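Local coordinates for protein o-succinylbenzoate synthase (Synechococcus elongatus, PDB 2OZT) that converts 2-succinyl-6-hydroxy-2,4-cyclohexadiene-1-carboxylate to 2-succinylbenzoate, a dehydration step in phylloquinone biosynthesis that depends on a divalent metal cation, at residues 23-28 and 48-53; 14-19 and 300-305. All coordinates share one frame; numbering follows the deposited sequence.

The centres of the two contacts lie about 11 Å apart, and neighbouring antiparallel strands of the N-terminal sheet join them: Trp25 N probably hydrogen-bonds to Leu18 O, at 2.8 Å. Contact 1 works within the N-terminal domain, tying strand 23-36 to the 48-53 loop, whereas contact 2 ties strand 3-20 to the 300-305 loop far along the chain and encloses contact 1 in sequence. Both lie close to the probable catalytic lysines. The side chain of Leu50 is about 6 Å from that of Lys245, the predicted proton acceptor; that of Leu18 is about 7 Å from that of Lys138, the predicted proton donor, and about 12 Å from the bound sodium ion.

Contact 1 (23-28 and 48-53); sequences GVWRSR and APLPGW
Arg28 reaches from strand 23-36 to the carbonyls of Ala48 and Pro49, inside the N-terminal domain of a mandelate racemase/muconate lactonizing enzyme (enolase-superfamily) fold. Arg28 CB packs against Arg304 NH1 at 3.7 Å. CG sits beside the backbone N, and the chain bends twice, chi2 (-77°) placing CD and chi3 (-86°) placing NE. CD and NE pass Leu50 CD1, which covers one guanidinium face over its centre, 3.5 Å from Arg28 CZ. At the tip Arg28 NH1 donates to Ala48 O at 2.8 Å and Arg28 NH2 to Pro49 O at 2.8 Å. Both acceptors lie near the guanidinium plane, though each nitrogen stands above the plane of the carbonyl it meets. NE and NH1 also donate to Leu274 O and Ala273 O, so one cation gathers four backbone oxygens from two parts of the chain. An alanine in place of Arg28 would probably cost Ala48 O and Pro49 O their donors and open a gap beside Leu50 CD1.

Leu50 carries the apolar side. Trp25 has two conformers; in the one described its indole crosses Leu50 at about a right angle, Trp25 CH2 lying 3.5 Å from Leu50 CD1. The six-membered ring also meets Pro51, with Trp25 CZ3 3.6 Å from Pro51 CD. Pro51 lies within a type II beta turn from Leu50 to Trp53, closed by Trp53 N to Leu50 O, and the Trp53 side chain touches Asp221 and Glu222 of the metal site. Leu50 CD2, the other methyl, stands 3.5 Å above the plane of the Trp53 ring, offset toward its rim.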
# COMPACT_ATOMS: atom_id res chain seq x y z
N GLY A 23 -9.38 -16.02 -2.43
CA GLY A 23 -10.02 -16.07 -3.75
C GLY A 23 -9.25 -15.33 -4.84
O GLY A 23 -8.26 -14.66 -4.56
N VAL A 24 -9.73 -15.46 -6.08
CA VAL A 24 -9.05 -14.92 -7.25
C VAL A 24 -9.70 -13.60 -7.64
O VAL A 24 -10.91 -13.53 -7.84
CB VAL A 24 -9.10 -15.89 -8.45
CG1 VAL A 24 -8.20 -15.41 -9.57
CG2 VAL A 24 -8.70 -17.31 -8.01
N TRP A 25 -8.86 -12.55 -7.73
CA TRP A 25 -9.23 -11.20 -8.16
C TRP A 25 -9.15 -11.11 -9.69
O TRP A 25 -8.15 -11.55 -10.28
CB TRP A 25 -8.23 -10.17 -7.58
CG TRP A 25 -8.18 -10.04 -6.06
CD1 TRP A 25 -7.67 -10.95 -5.16
CD2 TRP A 25 -8.62 -8.91 -5.28
NE1 TRP A 25 -7.79 -10.46 -3.87
CE2 TRP A 25 -8.36 -9.21 -3.92
CE3 TRP A 25 -9.21 -7.68 -5.61
CZ2 TRP A 25 -8.68 -8.32 -2.88
CZ3 TRP A 25 -9.53 -6.81 -4.58
CH2 TRP A 25 -9.26 -7.13 -3.23
N ARG A 26 -10.16 -10.52 -10.35
CA ARG A 26 -10.11 -10.36 -11.82
C ARG A 26 -10.21 -8.92 -12.35
O ARG A 26 -9.94 -8.64 -13.52
CB ARG A 26 -11.16 -11.25 -12.48
CG ARG A 26 -10.88 -12.72 -12.21
CD ARG A 26 -12.02 -13.65 -12.62
NE ARG A 26 -11.77 -15.01 -12.11
CZ ARG A 26 -10.83 -15.83 -12.59
NH1 ARG A 26 -10.04 -15.46 -13.59
NH2 ARG A 26 -10.68 -17.03 -12.05
N SER A 27 -10.54 -7.99 -11.45
CA SER A 27 -10.73 -6.62 -11.85
C SER A 27 -10.58 -5.76 -10.60
O SER A 27 -10.57 -6.28 -9.49
CB SER A 27 -12.13 -6.42 -12.42
OG SER A 27 -13.11 -6.55 -11.41
N ARG A 28 -10.40 -4.46 -10.82
CA ARG A 28 -10.45 -3.44 -9.75
C ARG A 28 -11.44 -2.38 -10.17
O ARG A 28 -11.45 -2.01 -11.33
CB ARG A 28 -9.08 -2.77 -9.52
CG ARG A 28 -8.16 -3.58 -8.61
CD ARG A 28 -8.61 -3.38 -7.20
NE ARG A 28 -8.06 -2.20 -6.53
CZ ARG A 28 -8.71 -1.47 -5.61
NH1 ARG A 28 -8.04 -0.51 -4.97
NH2 ARG A 28 -10.00 -1.67 -5.36
N ALA A 48 -10.48 4.40 -4.35
CA ALA A 48 -10.46 2.99 -4.69
C ALA A 48 -10.26 2.10 -3.45
O ALA A 48 -9.21 1.47 -3.33
CB ALA A 48 -9.33 2.73 -5.71
N PRO A 49 -11.26 2.00 -2.57
CA PRO A 49 -11.10 1.08 -1.45
C PRO A 49 -10.90 -0.36 -1.97
O PRO A 49 -11.34 -0.71 -3.10
CB PRO A 49 -12.41 1.21 -0.69
CG PRO A 49 -13.44 1.66 -1.76
CD PRO A 49 -12.59 2.62 -2.60
N LEU A 50 -10.17 -1.15 -1.20
CA LEU A 50 -9.81 -2.49 -1.64
C LEU A 50 -10.68 -3.51 -0.89
O LEU A 50 -10.66 -3.53 0.33
CB LEU A 50 -8.31 -2.72 -1.38
CG LEU A 50 -7.63 -3.98 -1.92
CD1 LEU A 50 -7.67 -4.03 -3.43
CD2 LEU A 50 -6.19 -4.01 -1.44
N PRO A 51 -11.52 -4.29 -1.61
CA PRO A 51 -12.41 -5.25 -0.95
C PRO A 51 -11.66 -6.14 0.05
O PRO A 51 -10.61 -6.72 -0.29
CB PRO A 51 -12.94 -6.09 -2.13
CG PRO A 51 -13.05 -5.05 -3.28
CD PRO A 51 -11.70 -4.31 -3.08
N GLY A 52 -12.20 -6.21 1.25
CA GLY A 52 -11.60 -7.03 2.30
C GLY A 52 -10.69 -6.25 3.23
O GLY A 52 -10.43 -6.70 4.33
N TRP A 53 -10.23 -5.07 2.79
CA TRP A 53 -9.29 -4.30 3.58
C TRP A 53 -10.03 -3.15 4.28
O TRP A 53 -10.32 -2.09 3.69
CB TRP A 53 -8.14 -3.80 2.71
CG TRP A 53 -7.25 -4.88 2.16
CD1 TRP A 53 -7.60 -5.85 1.26
CD2 TRP A 53 -5.87 -5.10 2.47
NE1 TRP A 53 -6.54 -6.65 0.98
CE2 TRP A 53 -5.45 -6.23 1.72
CE3 TRP A 53 -4.94 -4.46 3.30
CZ2 TRP A 53 -4.16 -6.73 1.76
CZ3 TRP A 53 -3.64 -4.96 3.34
CH2 TRP A 53 -3.26 -6.09 2.58

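Contact 2 (14-19 and 300-305); sequences LQEPLT and VDRWRS
Leu18 lays CD1 over one face of the Trp303 indole, 3.9 Å from the centroid of the five-membered ring and 16° off its normal, a CH-pi contact. Leu18 CB adds a second touch, to Trp303 CD1 at 3.6 Å. The opposite ring face is covered by CB of the adjacent Arg302, so the indole is held between a strand residue and its own neighbour. At the ring edge Pro17 O lies near the plane, and Glu16 O is close to Trp303 CD1 (3.2 Å).

Beside this sandwich Arg302 grips Glu16 side-on with two nitrogens. Arg302 NE meets Glu16 OE2 at 3.0 Å and Arg302 NH2 meets Glu16 OE1 at 3.1 Å, both nearly straight. The carboxylate oxygens lie close to the guanidinium plane, yet the nitrogens approach from above the carboxylate plane, since the two flat groups are turned 58° apart. Glu16 CG takes the position between its backbone N and carbonyl carbon, 3.3 Å from Arg302 O.

The backbones meet where strand 3-20 turns a corner: Gln15 N donates to Trp303 O at 2.8 Å, and Gln15 NE2 makes a weak bond to Arg302 O. Past Trp303, the Arg304 side chain leads away to a salt bridge with Glu12, and Leu14 CD2 packs at its CB.

The contact thus joins the N-terminal sheet to the loop between helices 277-290 and 312-320. Its chemistry is divided: an apolar indole face turned to Leu18, and a charged pair at the surface whose two bonds would restrain rotation of both tips and whose opposite charges probably offset each other.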
# COMPACT_ATOMS: atom_id res chain seq x y z
N LEU A 14 -7.83 -6.71 -14.40
CA LEU A 14 -6.42 -6.82 -14.03
C LEU A 14 -5.68 -7.32 -15.26
O LEU A 14 -6.30 -7.94 -16.15
CB LEU A 14 -6.24 -7.76 -12.84
CG LEU A 14 -6.85 -7.29 -11.49
CD1 LEU A 14 -6.56 -8.27 -10.37
CD2 LEU A 14 -6.27 -5.90 -11.10
N GLN A 15 -4.37 -7.07 -15.33
CA GLN A 15 -3.58 -7.54 -16.48
C GLN A 15 -3.48 -9.07 -16.47
O GLN A 15 -3.40 -9.71 -17.52
CB GLN A 15 -2.18 -6.91 -16.48
CG GLN A 15 -1.31 -7.43 -17.61
CD GLN A 15 -0.05 -6.61 -17.84
OE1 GLN A 15 0.11 -5.98 -18.89
NE2 GLN A 15 0.85 -6.61 -16.86
N GLU A 16 -3.46 -9.64 -15.28
CA GLU A 16 -3.66 -11.06 -15.11
C GLU A 16 -4.28 -11.27 -13.74
O GLU A 16 -4.17 -10.40 -12.87
CB GLU A 16 -2.35 -11.86 -15.31
CG GLU A 16 -1.23 -11.55 -14.32
CD GLU A 16 0.06 -12.29 -14.66
OE1 GLU A 16 0.03 -13.52 -14.57
OE2 GLU A 16 1.08 -11.65 -14.97
N PRO A 17 -4.98 -12.40 -13.55
CA PRO A 17 -5.70 -12.61 -12.31
C PRO A 17 -4.77 -12.70 -11.12
O PRO A 17 -3.62 -13.15 -11.27
CB PRO A 17 -6.40 -13.97 -12.52
CG PRO A 17 -5.66 -14.62 -13.65
CD PRO A 17 -5.15 -13.51 -14.51
N LEU A 18 -5.25 -12.27 -9.96
CA LEU A 18 -4.48 -12.36 -8.71
C LEU A 18 -5.11 -13.34 -7.73
O LEU A 18 -6.21 -13.13 -7.23
CB LEU A 18 -4.36 -10.99 -8.03
CG LEU A 18 -3.74 -10.92 -6.63
CD1 LEU A 18 -2.24 -11.25 -6.64
CD2 LEU A 18 -3.97 -9.54 -6.03
N THR A 19 -4.37 -14.41 -7.43
CA THR A 19 -4.83 -15.39 -6.46
C THR A 19 -4.29 -15.05 -5.08
O THR A 19 -3.08 -14.87 -4.88
CB THR A 19 -4.42 -16.83 -6.84
OG1 THR A 19 -4.56 -17.03 -8.25
CG2 THR A 19 -5.29 -17.84 -6.08
N VAL A 300 3.80 -4.01 -8.67
CA VAL A 300 2.54 -4.72 -8.85
C VAL A 300 2.05 -4.68 -10.31
O VAL A 300 0.89 -4.96 -10.56
CB VAL A 300 1.42 -4.13 -7.94
CG1 VAL A 300 1.77 -4.32 -6.43
CG2 VAL A 300 1.18 -2.63 -8.27
N ASP A 301 2.94 -4.33 -11.23
CA ASP A 301 2.59 -4.23 -12.66
C ASP A 301 2.01 -5.47 -13.28
O ASP A 301 1.29 -5.36 -14.26
CB ASP A 301 3.79 -3.83 -13.51
CG ASP A 301 4.14 -2.38 -13.35
OD1 ASP A 301 3.39 -1.63 -12.72
OD2 ASP A 301 5.20 -2.00 -13.88
N ARG A 302 2.33 -6.64 -12.75
CA ARG A 302 1.72 -7.86 -13.30
C ARG A 302 0.22 -7.82 -13.25
O ARG A 302 -0.45 -8.33 -14.17
CB ARG A 302 2.20 -9.10 -12.57
CG ARG A 302 3.53 -9.57 -13.08
CD ARG A 302 3.96 -10.86 -12.42
NE ARG A 302 3.05 -11.94 -12.75
CZ ARG A 302 3.10 -13.14 -12.18
NH1 ARG A 302 4.02 -13.39 -11.25
NH2 ARG A 302 2.24 -14.09 -12.54
N TRP A 303 -0.32 -7.26 -12.16
CA TRP A 303 -1.77 -7.25 -11.93
C TRP A 303 -2.37 -5.95 -12.36
O TRP A 303 -3.40 -5.93 -13.01
CB TRP A 303 -2.13 -7.59 -10.47
CG TRP A 303 -1.51 -8.87 -10.17
CD1 TRP A 303 -1.96 -10.12 -10.54
CD2 TRP A 303 -0.22 -9.07 -9.60
NE1 TRP A 303 -1.04 -11.08 -10.18
CE2 TRP A 303 0.03 -10.46 -9.60
CE3 TRP A 303 0.74 -8.20 -9.07
CZ2 TRP A 303 1.21 -11.00 -9.06
CZ3 TRP A 303 1.91 -8.75 -8.55
CH2 TRP A 303 2.13 -10.13 -8.56
N ARG A 304 -1.74 -4.84 -11.99
CA ARG A 304 -2.28 -3.56 -12.45
C ARG A 304 -1.20 -2.57 -12.76
O ARG A 304 -0.59 -1.98 -11.88
CB ARG A 304 -3.29 -2.96 -11.47
CG ARG A 304 -3.90 -1.68 -12.02
CD ARG A 304 -5.05 -1.21 -11.16
NE ARG A 304 -5.74 -0.09 -11.82
CZ ARG A 304 -6.79 0.55 -11.30
NH1 ARG A 304 -7.20 0.33 -10.07
NH2 ARG A 304 -7.34 1.56 -11.98
N SER A 305 -0.99 -2.39 -14.05
CA SER A 305 -0.04 -1.46 -14.54
C SER A 305 -0.70 -0.08 -14.53
O SER A 305 -1.84 0.08 -14.99
CB SER A 305 0.37 -1.90 -15.96
OG SER A 305 1.07 -0.87 -16.60